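Local coordinates for protein Orf11 (Staphylococcus phage P68, PDB 6O43) that probably acts as a phage lysin that helps breach the staphylococcal cell wall, at residues V122-D125 against V126-K129; S111-A115 against G116-H120; S75-G78 against W79-T83. One frame throughout, in Å; residues are numbered along the deposited sequence.

Interactions 2 and 1 follow each other along the chain and pack together, whereas interaction 3 lies apart. The loop of 111-120 runs into the start of helix 124-136, and the indole of Trp112 reaches forward along the chain to the first turn of that helix, where Trp112 CZ2 lies 3.5 Å from Gln127 O. The backbone O of Trp112 lies 3.6 Å from Val122 CG2. Both are surface contacts. Interaction 3, in the loop between helices 61-71 and 89-104, has its centre 24 Å from that of interaction 2 and 32 Å from that of interaction 1. Its Trp79 side chain is about 7 Å from the bound triiodinated ligand I3C and meets Trp39 of the pocket.

Interaction 1: V122-D125 against V126-K129; sequences VPQD and VQRK
Val122 overlaps Val126 through a single methyl each, CG1 of Val122 lying 3.5 Å from CG1 of Val126 as the two side chains meet at about a right angle. In both valines CG1 stands anti to the backbone N (chi1 -180° in Val122, 164° in Val126), which brings these methyls together. The other branch of Val126, CG2, faces CB of Pro123 at 4.1 Å, and Tyr160, in a loop later in the chain, touches both Pro123 and Val126.

Gln127 reaches back past Val122. Its CG packs against CG1 of Val122 at 3.8 Å, and from there an extended chain carries the amide to the backbone, where NE2 gives a hydrogen bond of 2.9 Å to Val122 O. The acceptor lies almost exactly in the amide plane, while NE2 itself is tilted out of the carbonyl plane. A carbonyl just outside the helix is thus met by a side chain from within it, and the bond helps fix the turn of the amide.

Backbone bonds take over from here: Gln127 N to Pro123 O at 3.0 Å, Arg128 N to Gln124 O and Lys129 N to Asp125 O. Arg128 lies alongside Asp125, but the salt bridge from NE to OD1 is long at 3.8 Å and doubtful, because Asp125 has two conformers. The whole is a helix N-terminus, with Pro123 at the N-cap and the first turn of helix 124-136 behind it.

Interaction 2: S111-A115 against G116-H120; sequences SWYDA and GNIVH
Tyr113 and His120 meet edge to face across a surface loop whose end is a type I beta turn from Asp114 to Asn117. Starting at CB, the tyrosine side chain first passes Val119 O at 3.8 Å. Its CG sits between the backbone N and the carbonyl carbon (chi1 69°), which brings one face of the ring up to the edge of His120. CG and CD1 meet the histidine, CE1 of His120 coming to 3.7 Å from Tyr113 CD1. On the other flank CD2 touches the CG2 methyl of Ile118 at 3.9 Å, and CE2 lies near CG1 of the same residue. Farther out, CZ still has His120 CE1 as its neighbour, because that atom stands over the ring centre. The pair is T-shaped, the histidine presenting its edge to the tyrosine face with the planes at 65°.

The turn itself is gripped twice by Asp114. Its carbonyl O accepts Asn117 N, a bond bent at the hydrogen (138°), while its carboxylate OD1 takes Gly116 N at 2.8 Å from above the carboxylate plane, forming an Asx turn within the beta turn. Behind this, the loop is held to the body of the protein by Trp112, whose NE1 bonds Asn131 and whose O receives Trp156 NE1. Between the two arms of the loop a water bridges the backbone, accepting from Asp114 N at 2.8 Å and from Val119 N at 3.2 Å.

Interaction 3: S75-G78 against W79-T83; sequences SGLG and WLNHT
Two backbone hydrogen bonds link Gly78 to the residues after it. Its amide N meets Thr83 O nearly along the C=O direction, 2.9 Å away, and its carbonyl O accepts Asn81 N at 3.0 Å through a more bent bond. The second of these closes a beta turn from Gly78 to Asn81, whose inner residues have the angles of type II: psi of Trp79 is 141° and phi of Leu80 is positive at 67°. Thr83 O also receives a CA-H...O contact from Leu77 CA at 3.1 Å, and so draws two neighbouring residues to the same carbonyl.

The side-chain packing centres on Leu77. Having CG anti to the carbonyl carbon (chi1 -55°) turns the side chain toward residues 79-83. There CD2 lies on the backbone of Thr83, 3.4 Å from O, while CD1 rests against Asn81, 3.9 Å from CB and 3.8 Å from OD1. The leucine and asparagine side chains cross at about a right angle. The polar end of Asn81 is satisfied elsewhere, OD1 by Arg35 NH2 and ND2 by Glu71 OE1; Arg35 NH2 also bonds Leu77 O, so one guanidinium nitrogen joins both halves of the loop.

Trp79 and Leu80 turn away from this contact into the fold. Leu80 wedges between helix 61-71, where it touches Phe64 and Tyr67, and Ile96 of helix 89-104. Trp79 makes an edge-to-face pair with Trp39 of the I3C pocket and bonds Tyr89 O through NE1. Backbone bonds from Trp79 N to Asp92 OD2 of helix 89-104 and from Leu80 N to Glu68 OE1 of helix 61-71 hold the turn between these two helices.

Interaction 1: V122-D125 against V126-K129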
# COMPACT_ATOMS: atom_id res chain seq x y z
N VAL A 122 -3.66 -3.10 -22.29
CA VAL A 122 -4.81 -3.46 -21.45
C VAL A 122 -6.09 -3.41 -22.28
O VAL A 122 -6.36 -2.38 -22.92
CB VAL A 122 -4.90 -2.52 -20.24
CG1 VAL A 122 -6.08 -2.91 -19.37
CG2 VAL A 122 -3.60 -2.58 -19.43
N PRO A 123 -6.88 -4.48 -22.30
CA PRO A 123 -8.10 -4.48 -23.11
C PRO A 123 -9.01 -3.30 -22.77
O PRO A 123 -9.05 -2.83 -21.63
CB PRO A 123 -8.76 -5.82 -22.75
CG PRO A 123 -7.61 -6.69 -22.36
CD PRO A 123 -6.62 -5.78 -21.67
N GLN A 124 -9.73 -2.83 -23.79
CA GLN A 124 -10.56 -1.64 -23.63
C GLN A 124 -11.64 -1.85 -22.57
O GLN A 124 -11.84 -1.00 -21.70
CB GLN A 124 -11.19 -1.27 -24.97
CG GLN A 124 -11.74 0.15 -25.02
CD GLN A 124 -10.69 1.18 -24.66
OE1 GLN A 124 -9.58 1.18 -25.20
NE2 GLN A 124 -11.04 2.07 -23.74
N ASP A 125 -12.33 -2.99 -22.62
CA ASP A 125 -13.39 -3.23 -21.64
C ASP A 125 -12.83 -3.34 -20.22
O ASP A 125 -13.53 -3.01 -19.25
CB ASP A 125 -14.18 -4.48 -22.01
CG ASP A 125 -15.09 -4.26 -23.21
OD1 ASP A 125 -15.02 -3.16 -23.81
OD2 ASP A 125 -15.86 -5.17 -23.55
N VAL A 126 -11.58 -3.79 -20.08
CA VAL A 126 -10.94 -3.79 -18.77
C VAL A 126 -10.69 -2.36 -18.30
O VAL A 126 -10.94 -2.02 -17.14
CB VAL A 126 -9.64 -4.61 -18.81
CG1 VAL A 126 -8.78 -4.29 -17.59
CG2 VAL A 126 -9.95 -6.10 -18.86
N GLN A 127 -10.20 -1.50 -19.20
CA GLN A 127 -10.01 -0.10 -18.84
C GLN A 127 -11.32 0.55 -18.43
O GLN A 127 -11.37 1.30 -17.45
CB GLN A 127 -9.39 0.66 -20.02
CG GLN A 127 -7.98 0.21 -20.40
CD GLN A 127 -7.37 1.06 -21.50
OE1 GLN A 127 -7.47 2.29 -21.48
NE2 GLN A 127 -6.75 0.41 -22.47
N ARG A 128 -12.40 0.26 -19.16
CA ARG A 128 -13.71 0.81 -18.83
C ARG A 128 -14.12 0.42 -17.41
O ARG A 128 -14.52 1.27 -16.61
CB ARG A 128 -14.75 0.33 -19.84
CG ARG A 128 -14.64 1.01 -21.19
CD ARG A 128 -15.43 0.26 -22.26
NE ARG A 128 -16.59 -0.44 -21.72
CZ ARG A 128 -17.68 0.16 -21.25
NH1 ARG A 128 -17.75 1.49 -21.23
NH2 ARG A 128 -18.69 -0.55 -20.78
N LYS A 129 -14.02 -0.87 -17.08
CA LYS A 129 -14.40 -1.32 -15.75
C LYS A 129 -13.53 -0.67 -14.68
O LYS A 129 -14.04 -0.21 -13.65
CB LYS A 129 -14.32 -2.84 -15.67
CG LYS A 129 -15.32 -3.53 -16.59
CD LYS A 129 -14.97 -4.99 -16.82
CE LYS A 129 -15.83 -5.58 -17.93
NZ LYS A 129 -17.28 -5.29 -17.70

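Interaction 2: S111-A115 against G116-H120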
# COMPACT_ATOMS: atom_id res chain seq x y z
N SER A 111 -4.02 4.66 -14.45
CA SER A 111 -2.98 4.84 -15.45
C SER A 111 -2.70 3.48 -16.08
O SER A 111 -2.10 2.60 -15.45
CB SER A 111 -1.72 5.42 -14.81
OG SER A 111 -0.59 5.24 -15.65
N TRP A 112 -3.15 3.30 -17.32
CA TRP A 112 -3.18 1.97 -17.92
C TRP A 112 -1.91 1.61 -18.68
O TRP A 112 -1.74 0.44 -19.04
CB TRP A 112 -4.39 1.84 -18.84
CG TRP A 112 -5.68 1.97 -18.09
CD1 TRP A 112 -6.51 3.05 -18.08
CD2 TRP A 112 -6.26 1.01 -17.21
NE1 TRP A 112 -7.59 2.81 -17.25
CE2 TRP A 112 -7.46 1.56 -16.71
CE3 TRP A 112 -5.89 -0.28 -16.80
CZ2 TRP A 112 -8.28 0.87 -15.82
CZ3 TRP A 112 -6.71 -0.96 -15.92
CH2 TRP A 112 -7.89 -0.39 -15.44
N TYR A 113 -1.01 2.56 -18.93
CA TYR A 113 0.25 2.25 -19.60
C TYR A 113 1.39 3.00 -18.93
O TYR A 113 1.20 4.06 -18.34
CB TYR A 113 0.20 2.58 -21.10
CG TYR A 113 0.13 4.06 -21.42
CD1 TYR A 113 -1.09 4.72 -21.48
CD2 TYR A 113 1.28 4.78 -21.69
CE1 TYR A 113 -1.15 6.07 -21.78
CE2 TYR A 113 1.23 6.13 -21.99
CZ TYR A 113 0.01 6.77 -22.04
OH TYR A 113 -0.06 8.11 -22.34
N ASP A 114 2.59 2.42 -19.05
CA ASP A 114 3.80 2.98 -18.45
C ASP A 114 4.28 4.15 -19.30
O ASP A 114 4.83 3.95 -20.39
CB ASP A 114 4.86 1.90 -18.32
CG ASP A 114 6.18 2.42 -17.78
OD1 ASP A 114 6.28 3.62 -17.47
OD2 ASP A 114 7.12 1.60 -17.64
N ALA A 115 4.09 5.37 -18.80
CA ALA A 115 4.48 6.56 -19.54
C ALA A 115 5.96 6.58 -19.91
O ALA A 115 6.35 7.38 -20.77
CB ALA A 115 4.13 7.82 -18.74
N GLY A 116 6.78 5.73 -19.30
CA GLY A 116 8.20 5.70 -19.59
C GLY A 116 8.61 4.56 -20.49
O GLY A 116 9.71 4.58 -21.07
N ASN A 117 7.74 3.55 -20.62
CA ASN A 117 7.95 2.41 -21.52
C ASN A 117 6.59 2.08 -22.13
O ASN A 117 5.91 1.13 -21.74
CB ASN A 117 8.55 1.21 -20.78
CG ASN A 117 10.07 1.18 -20.85
OD1 ASN A 117 10.65 1.00 -21.92
ND2 ASN A 117 10.71 1.35 -19.70
N ILE A 118 6.20 2.89 -23.12
CA ILE A 118 4.82 2.90 -23.61
C ILE A 118 4.54 1.58 -24.32
O ILE A 118 5.08 1.31 -25.40
CB ILE A 118 4.57 4.10 -24.52
CG1 ILE A 118 4.85 5.39 -23.76
CG2 ILE A 118 3.14 4.07 -25.05
CD1 ILE A 118 4.75 6.64 -24.63
N VAL A 119 3.66 0.77 -23.73
CA VAL A 119 3.10 -0.41 -24.39
C VAL A 119 1.61 -0.41 -24.07
O VAL A 119 1.21 -0.63 -22.92
CB VAL A 119 3.74 -1.72 -23.93
CG1 VAL A 119 3.09 -2.90 -24.64
CG2 VAL A 119 5.24 -1.70 -24.18
N HIS A 120 0.78 -0.15 -25.09
CA HIS A 120 -0.67 -0.19 -24.93
C HIS A 120 -1.12 -1.63 -25.09
O HIS A 120 -1.05 -2.19 -26.19
CB HIS A 120 -1.35 0.72 -25.95
CG HIS A 120 -0.86 2.14 -25.92
ND1 HIS A 120 -1.11 2.99 -24.86
CD2 HIS A 120 -0.15 2.86 -26.82
CE1 HIS A 120 -0.57 4.17 -25.11
NE2 HIS A 120 0.02 4.12 -26.29
O HOH W 1 2.76 0.17 -20.68

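Interaction 3: S75-G78 against W79-T83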
# COMPACT_ATOMS: atom_id res chain seq x y z
N SER A 75 18.11 1.33 -0.39
CA SER A 75 19.02 2.47 -0.30
C SER A 75 18.35 3.76 -0.75
O SER A 75 17.74 3.82 -1.82
CB SER A 75 20.26 2.19 -1.14
OG SER A 75 21.02 3.37 -1.35
N GLY A 76 18.47 4.79 0.08
CA GLY A 76 18.06 6.13 -0.27
C GLY A 76 16.61 6.47 0.03
O GLY A 76 16.26 7.66 0.01
N LEU A 77 15.77 5.49 0.32
CA LEU A 77 14.34 5.70 0.45
C LEU A 77 13.89 5.53 1.90
O LEU A 77 14.43 4.71 2.64
CB LEU A 77 13.55 4.74 -0.45
CG LEU A 77 13.90 4.74 -1.94
CD1 LEU A 77 13.16 3.62 -2.65
CD2 LEU A 77 13.60 6.09 -2.57
N GLY A 78 12.89 6.31 2.28
CA GLY A 78 12.33 6.23 3.61
C GLY A 78 11.32 5.11 3.74
O GLY A 78 11.29 4.17 2.94
N TRP A 79 10.48 5.21 4.77
CA TRP A 79 9.51 4.17 5.06
C TRP A 79 8.65 3.86 3.83
O TRP A 79 8.26 4.76 3.08
CB TRP A 79 8.61 4.59 6.23
CG TRP A 79 9.32 4.64 7.57
CD1 TRP A 79 9.82 5.74 8.19
CD2 TRP A 79 9.58 3.53 8.45
NE1 TRP A 79 10.38 5.40 9.39
CE2 TRP A 79 10.25 4.04 9.57
CE3 TRP A 79 9.31 2.16 8.39
CZ2 TRP A 79 10.65 3.24 10.63
CZ3 TRP A 79 9.71 1.36 9.44
CH2 TRP A 79 10.38 1.90 10.55
N LEU A 80 8.36 2.57 3.64
CA LEU A 80 7.51 2.07 2.57
C LEU A 80 8.13 2.24 1.19
O LEU A 80 7.46 1.99 0.18
CB LEU A 80 6.12 2.72 2.59
CG LEU A 80 5.50 2.97 3.97
CD1 LEU A 80 4.08 3.50 3.82
CD2 LEU A 80 5.52 1.72 4.84
N ASN A 81 9.40 2.65 1.11
CA ASN A 81 10.05 2.96 -0.17
C ASN A 81 9.31 4.05 -0.93
O ASN A 81 9.28 4.06 -2.16
CB ASN A 81 10.20 1.70 -1.03
CG ASN A 81 11.29 0.77 -0.53
OD1 ASN A 81 12.22 1.21 0.14
ND2 ASN A 81 11.18 -0.51 -0.86
N HIS A 82 8.71 4.98 -0.18
CA HIS A 82 7.84 5.98 -0.78
C HIS A 82 8.62 7.04 -1.55
O HIS A 82 8.29 7.36 -2.70
CB HIS A 82 6.98 6.64 0.30
CG HIS A 82 5.73 7.27 -0.23
ND1 HIS A 82 4.51 6.63 -0.23
CD2 HIS A 82 5.51 8.49 -0.78
CE1 HIS A 82 3.60 7.42 -0.75
NE2 HIS A 82 4.18 8.56 -1.09
N THR A 83 9.66 7.60 -0.94
CA THR A 83 10.45 8.65 -1.58
C THR A 83 11.78 8.75 -0.84
O THR A 83 12.15 7.87 -0.06
CB THR A 83 9.70 9.98 -1.59
OG1 THR A 83 10.41 10.93 -2.40
CG2 THR A 83 9.58 10.53 -0.17